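Local coordinates for regulator of Ty1 transposition protein 107 (Saccharomyces cerevisiae, PDB 3T7K) that binds phosphorylated histone H2A through C-terminal tandem BRCT repeats during DNA damage repair, at residues L172-I182 with Q207-R218. Sequence-based numbering, arbitrary orientation.
Sequences LRSKKCTFEDI and QVKKFTKLINDR
Leu172 CD1 reaches the Phe211 ring obliquely, 3.7 Å from its CZ, at the end of strand 168-172, from which a loop runs along helix 205-218. At Lys175 the carbonyl O accepts a hydrogen bond from Lys210 NZ (3.1 Å); the C=O...N angle of 111° and a donor well above the carbonyl plane show that no lone pair is met head-on. Cys177 SG lies in the plane of the Phe211 ring, at its edge, 4.5 Å from the centroid, a sulfur-aromatic contact. Phe179, with CG anti to the backbone N (chi1 168°), lies under Arg218: CB of Arg218 stands 3.6 Å from the ring centroid and 2° off the normal, a CH-pi contact. Bends at chi2 and chi3 then bring Arg218 NH2 to Glu180 OE2 in a salt bridge at the guanidinium edge, modelled at 2.5 Å, a value too short to be trusted exactly. Replacing the Phe179 ring by an alanine is likely to leave the Arg218 chain without its aromatic floor and its guanidinium freer to swing from Glu180. Ile182 CD1 closes the apolar row, 4.0 Å from Ile215 CG1. In this BRCT-family domain the contact joins the loop after edge strand 168-172 to helix 205-218, with Phe211 and Ile215 also packing on strand 198-201.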
loop_
_atom_site.group_PDB
_atom_site.type_symbol
_atom_site.label_atom_id
_atom_site.label_comp_id
_atom_site.label_asym_id
_atom_site.label_seq_id
_atom_site.Cartn_x
_atom_site.Cartn_y
_atom_site.Cartn_z
ATOM N N LEU C 172 26.368 13.873 -14.718
ATOM C CA LEU C 172 27.659 14.059 -15.352
ATOM C C LEU C 172 27.863 15.522 -15.688
ATOM O O LEU C 172 27.083 16.112 -16.431
ATOM C CB LEU C 172 27.743 13.226 -16.633
ATOM C CG LEU C 172 27.818 11.708 -16.506
ATOM C CD1 LEU C 172 27.795 11.066 -17.886
ATOM C CD2 LEU C 172 29.066 11.292 -15.746
ATOM N N ARG C 173 28.903 16.124 -15.126
ATOM C CA ARG C 173 29.318 17.428 -15.607
ATOM C C ARG C 173 29.913 17.155 -16.980
ATOM O O ARG C 173 31.012 16.616 -17.093
ATOM C CB ARG C 173 30.331 18.070 -14.658
ATOM C CG ARG C 173 31.489 17.169 -14.276
ATOM C CD ARG C 173 31.605 17.012 -12.773
ATOM N NE ARG C 173 32.658 16.066 -12.422
ATOM C CZ ARG C 173 32.545 14.749 -12.563
ATOM N NH1 ARG C 173 31.423 14.226 -13.055
ATOM N NH2 ARG C 173 33.552 13.961 -12.217
ATOM N N SER C 174 29.157 17.483 -18.021
ATOM C CA SER C 174 29.509 17.077 -19.378
ATOM C C SER C 174 30.932 17.472 -19.758
ATOM O O SER C 174 31.734 16.638 -20.176
ATOM C CB SER C 174 28.520 17.676 -20.376
ATOM O OG SER C 174 29.186 18.114 -21.547
ATOM N N LYS C 175 31.231 18.755 -19.608
ATOM C CA LYS C 175 32.529 19.314 -19.970
ATOM C C LYS C 175 33.700 18.588 -19.302
ATOM O O LYS C 175 34.735 18.359 -19.921
ATOM C CB LYS C 175 32.542 20.799 -19.598
ATOM C CG LYS C 175 31.715 21.095 -18.343
ATOM C CD LYS C 175 31.191 22.520 -18.324
ATOM C CE LYS C 175 30.306 22.755 -17.108
ATOM N NZ LYS C 175 29.687 24.111 -17.110
ATOM N N LYS C 176 33.516 18.211 -18.043
ATOM C CA LYS C 176 34.595 17.664 -17.223
ATOM C C LYS C 176 34.715 16.132 -17.216
ATOM O O LYS C 176 35.818 15.597 -17.208
ATOM C CB LYS C 176 34.434 18.166 -15.785
ATOM C CG LYS C 176 35.279 17.448 -14.744
ATOM C CD LYS C 176 34.931 17.965 -13.351
ATOM C CE LYS C 176 34.913 19.489 -13.328
ATOM N NZ LYS C 176 34.035 20.041 -12.252
ATOM N N CYS C 177 33.584 15.436 -17.228
ATOM C CA CYS C 177 33.551 14.007 -16.901
ATOM C C CYS C 177 34.460 13.111 -17.747
ATOM O O CYS C 177 34.630 13.312 -18.950
ATOM C CB CYS C 177 32.117 13.472 -16.958
ATOM S SG CYS C 177 31.566 13.103 -18.630
ATOM N N THR C 178 35.034 12.110 -17.085
ATOM C CA THR C 178 35.839 11.090 -17.736
ATOM C C THR C 178 35.021 9.813 -17.800
ATOM O O THR C 178 33.964 9.715 -17.175
ATOM C CB THR C 178 37.070 10.755 -16.900
ATOM O OG1 THR C 178 36.636 10.168 -15.662
ATOM C CG2 THR C 178 37.897 12.007 -16.617
ATOM N N PHE C 179 35.528 8.821 -18.526
ATOM C CA PHE C 179 34.852 7.528 -18.614
ATOM C C PHE C 179 34.560 6.938 -17.237
ATOM O O PHE C 179 33.488 6.377 -17.007
ATOM C CB PHE C 179 35.658 6.539 -19.458
ATOM C CG PHE C 179 35.167 5.122 -19.359
ATOM C CD1 PHE C 179 34.121 4.680 -20.156
ATOM C CD2 PHE C 179 35.741 4.238 -18.467
ATOM C CE1 PHE C 179 33.663 3.384 -20.070
ATOM C CE2 PHE C 179 35.286 2.933 -18.373
ATOM C CZ PHE C 179 34.241 2.507 -19.176
ATOM N N GLU C 180 35.500 7.080 -16.309
ATOM C CA GLU C 180 35.331 6.476 -14.992
ATOM C C GLU C 180 34.103 7.020 -14.242
ATOM O O GLU C 180 33.565 6.348 -13.359
ATOM C CB GLU C 180 36.605 6.622 -14.155
ATOM C CG GLU C 180 37.768 5.739 -14.631
ATOM C CD GLU C 180 38.668 6.414 -15.669
ATOM O OE1 GLU C 180 38.296 7.489 -16.190
ATOM O OE2 GLU C 180 39.764 5.870 -15.955
ATOM N N ASP C 181 33.660 8.224 -14.605
ATOM C CA ASP C 181 32.456 8.818 -14.005
ATOM C C ASP C 181 31.161 8.181 -14.500
ATOM O O ASP C 181 30.120 8.310 -13.868
ATOM C CB ASP C 181 32.397 10.323 -14.282
ATOM C CG ASP C 181 33.567 11.074 -13.673
ATOM O OD1 ASP C 181 33.990 10.694 -12.554
ATOM O OD2 ASP C 181 34.068 12.028 -14.321
ATOM N N ILE C 182 31.218 7.511 -15.643
ATOM C CA ILE C 182 30.016 6.929 -16.218
ATOM C C ILE C 182 29.656 5.620 -15.552
ATOM O O ILE C 182 30.463 4.699 -15.511
ATOM C CB ILE C 182 30.183 6.695 -17.715
ATOM C CG1 ILE C 182 30.643 7.987 -18.391
ATOM C CG2 ILE C 182 28.880 6.202 -18.318
ATOM C CD1 ILE C 182 30.839 7.841 -19.878
ATOM N N GLN C 207 27.703 16.477 -26.830
ATOM C CA GLN C 207 27.817 15.524 -25.735
ATOM C C GLN C 207 27.775 14.094 -26.257
ATOM O O GLN C 207 28.446 13.210 -25.724
ATOM C CB GLN C 207 26.718 15.762 -24.701
ATOM C CG GLN C 207 26.878 17.068 -23.937
ATOM C CD GLN C 207 25.599 17.495 -23.239
ATOM O OE1 GLN C 207 24.491 17.195 -23.700
ATOM N NE2 GLN C 207 25.746 18.199 -22.120
ATOM N N VAL C 208 26.993 13.876 -27.308
ATOM C CA VAL C 208 26.941 12.577 -27.943
ATOM C C VAL C 208 28.352 12.170 -28.408
ATOM O O VAL C 208 28.806 11.055 -28.149
ATOM C CB VAL C 208 25.951 12.576 -29.130
ATOM C CG1 VAL C 208 25.975 11.245 -29.850
ATOM C CG2 VAL C 208 24.526 12.900 -28.645
ATOM N N LYS C 209 29.048 13.081 -29.079
ATOM C CA LYS C 209 30.379 12.773 -29.596
ATOM C C LYS C 209 31.344 12.426 -28.473
ATOM O O LYS C 209 31.994 11.389 -28.504
ATOM C CB LYS C 209 30.921 13.942 -30.419
ATOM C CG LYS C 209 30.013 14.354 -31.562
ATOM C CD LYS C 209 30.275 15.799 -31.957
ATOM C CE LYS C 209 29.588 16.158 -33.261
ATOM N NZ LYS C 209 29.533 17.633 -33.453
ATOM N N LYS C 210 31.432 13.293 -27.476
ATOM C CA LYS C 210 32.271 13.025 -26.317
ATOM C C LYS C 210 32.018 11.645 -25.715
ATOM O O LYS C 210 32.952 10.880 -25.483
ATOM C CB LYS C 210 32.055 14.090 -25.245
ATOM C CG LYS C 210 32.979 13.940 -24.033
ATOM C CD LYS C 210 32.590 14.885 -22.897
ATOM C CE LYS C 210 33.454 14.651 -21.651
ATOM N NZ LYS C 210 34.545 15.661 -21.510
ATOM N N PHE C 211 30.752 11.322 -25.459
ATOM C CA PHE C 211 30.437 10.110 -24.709
ATOM C C PHE C 211 30.632 8.837 -25.512
ATOM O O PHE C 211 31.120 7.839 -24.994
ATOM C CB PHE C 211 29.024 10.176 -24.122
ATOM C CG PHE C 211 28.896 11.167 -23.004
ATOM C CD1 PHE C 211 29.809 11.169 -21.969
ATOM C CD2 PHE C 211 27.887 12.113 -23.004
ATOM C CE1 PHE C 211 29.710 12.082 -20.948
ATOM C CE2 PHE C 211 27.780 13.030 -21.979
ATOM C CZ PHE C 211 28.698 13.017 -20.950
ATOM N N THR C 212 30.245 8.855 -26.777
ATOM C CA THR C 212 30.452 7.678 -27.609
ATOM C C THR C 212 31.961 7.397 -27.727
ATOM O O THR C 212 32.406 6.242 -27.695
ATOM C CB THR C 212 29.811 7.847 -29.003
ATOM O OG1 THR C 212 30.261 9.073 -29.602
ATOM C CG2 THR C 212 28.308 7.895 -28.887
ATOM N N LYS C 213 32.755 8.451 -27.841
ATOM C CA LYS C 213 34.204 8.248 -27.974
ATOM C C LYS C 213 34.813 7.647 -26.706
ATOM O O LYS C 213 35.570 6.672 -26.769
ATOM C CB LYS C 213 34.909 9.534 -28.365
ATOM C CG LYS C 213 34.788 9.875 -29.846
ATOM C CD LYS C 213 35.760 10.990 -30.250
ATOM N NZ LYS C 213 36.421 13.385 -29.876
ATOM N N LEU C 214 34.456 8.219 -25.559
ATOM C CA LEU C 214 34.931 7.736 -24.270
ATOM C C LEU C 214 34.601 6.269 -24.104
ATOM O O LEU C 214 35.479 5.449 -23.823
ATOM C CB LEU C 214 34.286 8.521 -23.129
ATOM C CG LEU C 214 35.046 9.627 -22.400
ATOM C CD1 LEU C 214 35.592 10.662 -23.373
ATOM C CD2 LEU C 214 34.122 10.282 -21.359
ATOM N N ILE C 215 33.326 5.928 -24.271
ATOM C CA ILE C 215 32.899 4.564 -24.049
ATOM C C ILE C 215 33.480 3.639 -25.102
ATOM O O ILE C 215 33.858 2.500 -24.821
ATOM C CB ILE C 215 31.350 4.441 -24.068
ATOM C CG1 ILE C 215 30.750 5.193 -22.874
ATOM C CG2 ILE C 215 30.950 2.961 -24.074
ATOM C CD1 ILE C 215 29.224 5.440 -22.964
ATOM N N ASN C 216 33.535 4.112 -26.336
ATOM C CA ASN C 216 34.042 3.248 -27.382
ATOM C C ASN C 216 35.554 3.008 -27.264
ATOM O O ASN C 216 36.027 1.929 -27.577
ATOM C CB ASN C 216 33.536 3.681 -28.769
ATOM C CG ASN C 216 32.007 3.423 -28.932
ATOM O OD1 ASN C 216 31.485 2.409 -28.444
ATOM N ND2 ASN C 216 31.302 4.340 -29.594
ATOM N N ASP C 217 36.284 3.974 -26.727
ATOM C CA ASP C 217 37.689 3.764 -26.369
ATOM C C ASP C 217 37.887 2.740 -25.258
ATOM O O ASP C 217 38.814 1.942 -25.310
ATOM C CB ASP C 217 38.330 5.071 -25.912
ATOM C CG ASP C 217 38.683 5.979 -27.070
ATOM O OD1 ASP C 217 38.559 5.521 -28.224
ATOM O OD2 ASP C 217 39.093 7.140 -26.824
ATOM N N ARG C 218 37.025 2.767 -24.247
ATOM C CA ARG C 218 37.272 2.010 -23.015
ATOM C C ARG C 218 36.470 0.723 -22.868
ATOM O O ARG C 218 36.846 -0.161 -22.095
ATOM C CB ARG C 218 37.049 2.918 -21.806
ATOM C CG ARG C 218 37.764 4.250 -21.946
ATOM C CD ARG C 218 39.245 4.116 -21.599
ATOM N NE ARG C 218 39.349 3.858 -20.165
ATOM C CZ ARG C 218 39.555 4.798 -19.245
ATOM N NH1 ARG C 218 39.726 6.068 -19.607
ATOM N NH2 ARG C 218 39.613 4.455 -17.962
#